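Long-range contact in RNA-binding protein RO60 (Deinococcus radiodurans, PDB 2NVO), which binds several small RNAs that accumulate during recovery from ultraviolet irradiation and contributes to the resistance of the bacterium to such irradiation: residues A321-A326 with V343-E348. Residues are numbered along the deposited sequence; the frame is centred on the assembly and turned at random.
Sequences ARLVYA and VVDALE
Residues 321-326 and 343-348 are both alpha-helical, the first held by the backbone hydrogen bonds Tyr325 N to Ala321 O (2.9 Å) and Ala326 N to Arg322 O (2.8 Å), the second by Leu347 N to Val343 O (3.0 Å). Their axes run nearly antiparallel, with a signed crossing angle of -165° and a closest approach of 9.4 Å; the register is set by Arg322 and Leu347, whose CA atoms are 5.7 Å apart. Apolar packing makes up much of the interface. Leu347 (chi1 m, chi2 t) lays CD1 against Arg322 CA at 3.6 Å and CD2 against Ala321 CB at 4.3 Å. Tyr325, with chi1 t, directs its ring to the second helix, where CE2 meets Val343 CG1 at 3.7 Å and CD2 meets Val344 CG2 at 3.9 Å; the same CG2 lies 4.2 Å from Ala326 CB. The tyrosine OH is hydrogen-bonded to Val340 N in the connection between the helices. Such an antiparallel pair, joined by the connection that includes Val340, is consistent with the helical HEAT-like repeats that build the horseshoe-shaped TROVE domain, and Leu275 and Leu278 of helix 271-283 extend its apolar core. Polar contacts gather around Arg322, extended at chi1 and chi2 (both t) and then turning at chi3 (p), so that its CD packs 3.7 Å from Val344 CG1. Glu348 OE2 sits over one guanidinium face, 4.0 Å from Arg322 NE: a long salt bridge of charges alone, since the oxygen is well out of the plane. Arg322 NE instead donates to a water at 3.1 Å, which in turn gives a weak hydrogen bond to Leu347 O at 2.8 Å.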
ATOM      1  N   ALA A 321       0.909  -4.551 -13.593  1.00  9.66           N
ATOM      2  CA  ALA A 321       0.694  -3.679 -14.748  1.00 11.40           C
ATOM      3  C   ALA A 321       0.604  -4.463 -16.048  1.00  8.72           C
ATOM      4  O   ALA A 321      -0.228  -4.170 -16.895  1.00 11.48           O
ATOM      5  CB  ALA A 321       1.776  -2.564 -14.830  1.00 11.05           C
ATOM      6  N   ARG A 322       1.463  -5.460 -16.211  1.00  8.27           N
ATOM      7  CA  ARG A 322       1.437  -6.286 -17.401  1.00  9.15           C
ATOM      8  C   ARG A 322       0.127  -7.060 -17.530  1.00  9.34           C
ATOM      9  O   ARG A 322      -0.498  -7.067 -18.585  1.00 12.55           O
ATOM     10  CB  ARG A 322       2.588  -7.284 -17.423  1.00  8.51           C
ATOM     11  CG  ARG A 322       2.464  -8.248 -18.584  1.00 13.59           C
ATOM     12  CD  ARG A 322       3.748  -8.934 -18.916  1.00 19.17           C
ATOM     13  NE  ARG A 322       4.165  -9.905 -17.910  1.00 23.62           N
ATOM     14  CZ  ARG A 322       3.597 -11.094 -17.716  1.00 21.95           C
ATOM     15  NH1 ARG A 322       2.552 -11.466 -18.442  1.00 26.92           N
ATOM     16  NH2 ARG A 322       4.087 -11.916 -16.795  1.00 20.99           N
ATOM     17  N   LEU A 323      -0.287  -7.714 -16.452  1.00  9.36           N
ATOM     18  CA  LEU A 323      -1.503  -8.528 -16.491  1.00  8.66           C
ATOM     19  C   LEU A 323      -2.709  -7.635 -16.750  1.00  7.63           C
ATOM     20  O   LEU A 323      -3.530  -7.951 -17.578  1.00 12.07           O
ATOM     21  CB  LEU A 323      -1.681  -9.314 -15.180  1.00  7.08           C
ATOM     22  CG  LEU A 323      -0.595 -10.366 -14.895  1.00  6.34           C
ATOM     23  CD1 LEU A 323      -0.645 -10.906 -13.449  1.00  7.85           C
ATOM     24  CD2 LEU A 323      -0.658 -11.500 -15.889  1.00  9.22           C
ATOM     25  N   VAL A 324      -2.809  -6.523 -16.032  1.00 11.70           N
ATOM     26  CA  VAL A 324      -3.932  -5.587 -16.207  1.00 13.13           C
ATOM     27  C   VAL A 324      -3.994  -5.084 -17.647  1.00 18.02           C
ATOM     28  O   VAL A 324      -5.054  -5.084 -18.293  1.00 16.01           O
ATOM     29  CB  VAL A 324      -3.816  -4.378 -15.263  1.00 12.99           C
ATOM     30  CG1 VAL A 324      -4.838  -3.294 -15.652  1.00 16.44           C
ATOM     31  CG2 VAL A 324      -4.039  -4.807 -13.820  1.00 15.17           C
ATOM     32  N   TYR A 325      -2.836  -4.666 -18.152  1.00 14.94           N
ATOM     33  CA  TYR A 325      -2.741  -4.132 -19.499  1.00 13.42           C
ATOM     34  C   TYR A 325      -3.039  -5.172 -20.568  1.00 16.17           C
ATOM     35  O   TYR A 325      -3.713  -4.881 -21.550  1.00 16.73           O
ATOM     36  CB  TYR A 325      -1.346  -3.506 -19.721  1.00 15.07           C
ATOM     37  CG  TYR A 325      -1.115  -3.003 -21.126  1.00 15.96           C
ATOM     38  CD1 TYR A 325      -1.894  -1.981 -21.654  1.00 19.95           C
ATOM     39  CD2 TYR A 325      -0.115  -3.551 -21.925  1.00 17.13           C
ATOM     40  CE1 TYR A 325      -1.683  -1.522 -22.959  1.00 20.54           C
ATOM     41  CE2 TYR A 325       0.098  -3.108 -23.213  1.00 18.97           C
ATOM     42  CZ  TYR A 325      -0.685  -2.093 -23.723  1.00 18.95           C
ATOM     43  OH  TYR A 325      -0.464  -1.657 -25.003  1.00 17.95           O
ATOM     44  N   ALA A 326      -2.552  -6.393 -20.380  1.00 16.78           N
ATOM     45  CA  ALA A 326      -2.672  -7.402 -21.422  1.00 16.34           C
ATOM     46  C   ALA A 326      -4.113  -7.861 -21.624  1.00 19.10           C
ATOM     47  O   ALA A 326      -4.423  -8.501 -22.627  1.00 22.71           O
ATOM     48  CB  ALA A 326      -1.758  -8.596 -21.145  1.00 16.34           C
ATOM     49  N   VAL A 343       5.078  -3.680 -25.648  1.00 12.42           N
ATOM     50  CA  VAL A 343       4.911  -3.007 -24.356  1.00 13.44           C
ATOM     51  C   VAL A 343       4.737  -4.073 -23.276  1.00 15.74           C
ATOM     52  O   VAL A 343       5.354  -4.004 -22.219  1.00 12.25           O
ATOM     53  CB  VAL A 343       3.705  -2.027 -24.339  1.00 14.83           C
ATOM     54  CG1 VAL A 343       3.433  -1.511 -22.940  1.00 11.73           C
ATOM     55  CG2 VAL A 343       3.948  -0.839 -25.290  1.00 12.98           C
ATOM     56  N   VAL A 344       3.897  -5.065 -23.563  1.00 14.84           N
ATOM     57  CA  VAL A 344       3.790  -6.231 -22.687  1.00 18.45           C
ATOM     58  C   VAL A 344       5.167  -6.821 -22.437  1.00 15.41           C
ATOM     59  O   VAL A 344       5.522  -7.146 -21.306  1.00 15.32           O
ATOM     60  CB  VAL A 344       2.879  -7.306 -23.295  1.00 16.51           C
ATOM     61  CG1 VAL A 344       3.054  -8.626 -22.544  1.00 21.54           C
ATOM     62  CG2 VAL A 344       1.437  -6.836 -23.258  1.00 14.33           C
ATOM     63  N   ASP A 345       5.954  -6.931 -23.505  1.00 20.12           N
ATOM     64  CA  ASP A 345       7.328  -7.427 -23.419  1.00 17.27           C
ATOM     65  C   ASP A 345       8.194  -6.580 -22.500  1.00 16.60           C
ATOM     66  O   ASP A 345       9.010  -7.100 -21.748  1.00 16.76           O
ATOM     67  CB  ASP A 345       7.990  -7.434 -24.799  1.00 21.33           C
ATOM     68  CG  ASP A 345       7.666  -8.670 -25.610  1.00 27.20           C
ATOM     69  OD1 ASP A 345       7.201  -9.676 -25.030  1.00 32.19           O
ATOM     70  OD2 ASP A 345       7.890  -8.628 -26.841  1.00 34.18           O
ATOM     71  N   ALA A 346       8.060  -5.264 -22.600  1.00 17.21           N
ATOM     72  CA  ALA A 346       8.904  -4.368 -21.817  1.00 15.06           C
ATOM     73  C   ALA A 346       8.572  -4.502 -20.333  1.00 13.44           C
ATOM     74  O   ALA A 346       9.425  -4.316 -19.454  1.00 11.13           O
ATOM     75  CB  ALA A 346       8.698  -2.951 -22.265  1.00 13.26           C
ATOM     76  N   LEU A 347       7.307  -4.784 -20.061  1.00 13.07           N
ATOM     77  CA  LEU A 347       6.856  -4.997 -18.686  1.00 11.27           C
ATOM     78  C   LEU A 347       7.474  -6.260 -18.085  1.00 11.91           C
ATOM     79  O   LEU A 347       7.727  -6.326 -16.879  1.00 12.39           O
ATOM     80  CB  LEU A 347       5.334  -5.003 -18.627  1.00 10.54           C
ATOM     81  CG  LEU A 347       4.735  -3.614 -18.867  1.00  8.95           C
ATOM     82  CD1 LEU A 347       3.254  -3.730 -19.133  1.00 12.62           C
ATOM     83  CD2 LEU A 347       4.993  -2.700 -17.691  1.00  8.01           C
ATOM     84  N   GLU A 348       7.744  -7.250 -18.925  1.00 14.50           N
ATOM     85  CA  GLU A 348       8.456  -8.436 -18.467  1.00 15.42           C
ATOM     86  C   GLU A 348       9.881  -8.080 -18.102  1.00 15.15           C
ATOM     87  O   GLU A 348      10.441  -8.641 -17.164  1.00 13.74           O
ATOM     88  CB  GLU A 348       8.412  -9.559 -19.509  1.00 18.57           C
ATOM     89  CG  GLU A 348       7.082 -10.289 -19.525  1.00 19.28           C
ATOM     90  CD  GLU A 348       6.873 -11.148 -20.760  1.00 22.01           C
ATOM     91  OE1 GLU A 348       7.781 -11.924 -21.120  1.00 31.79           O
ATOM     92  OE2 GLU A 348       5.784 -11.051 -21.368  1.00 31.53           O
TER
HETATM   93  O   HOH W   1       5.764  -8.145 -15.933  1.00 14.28           O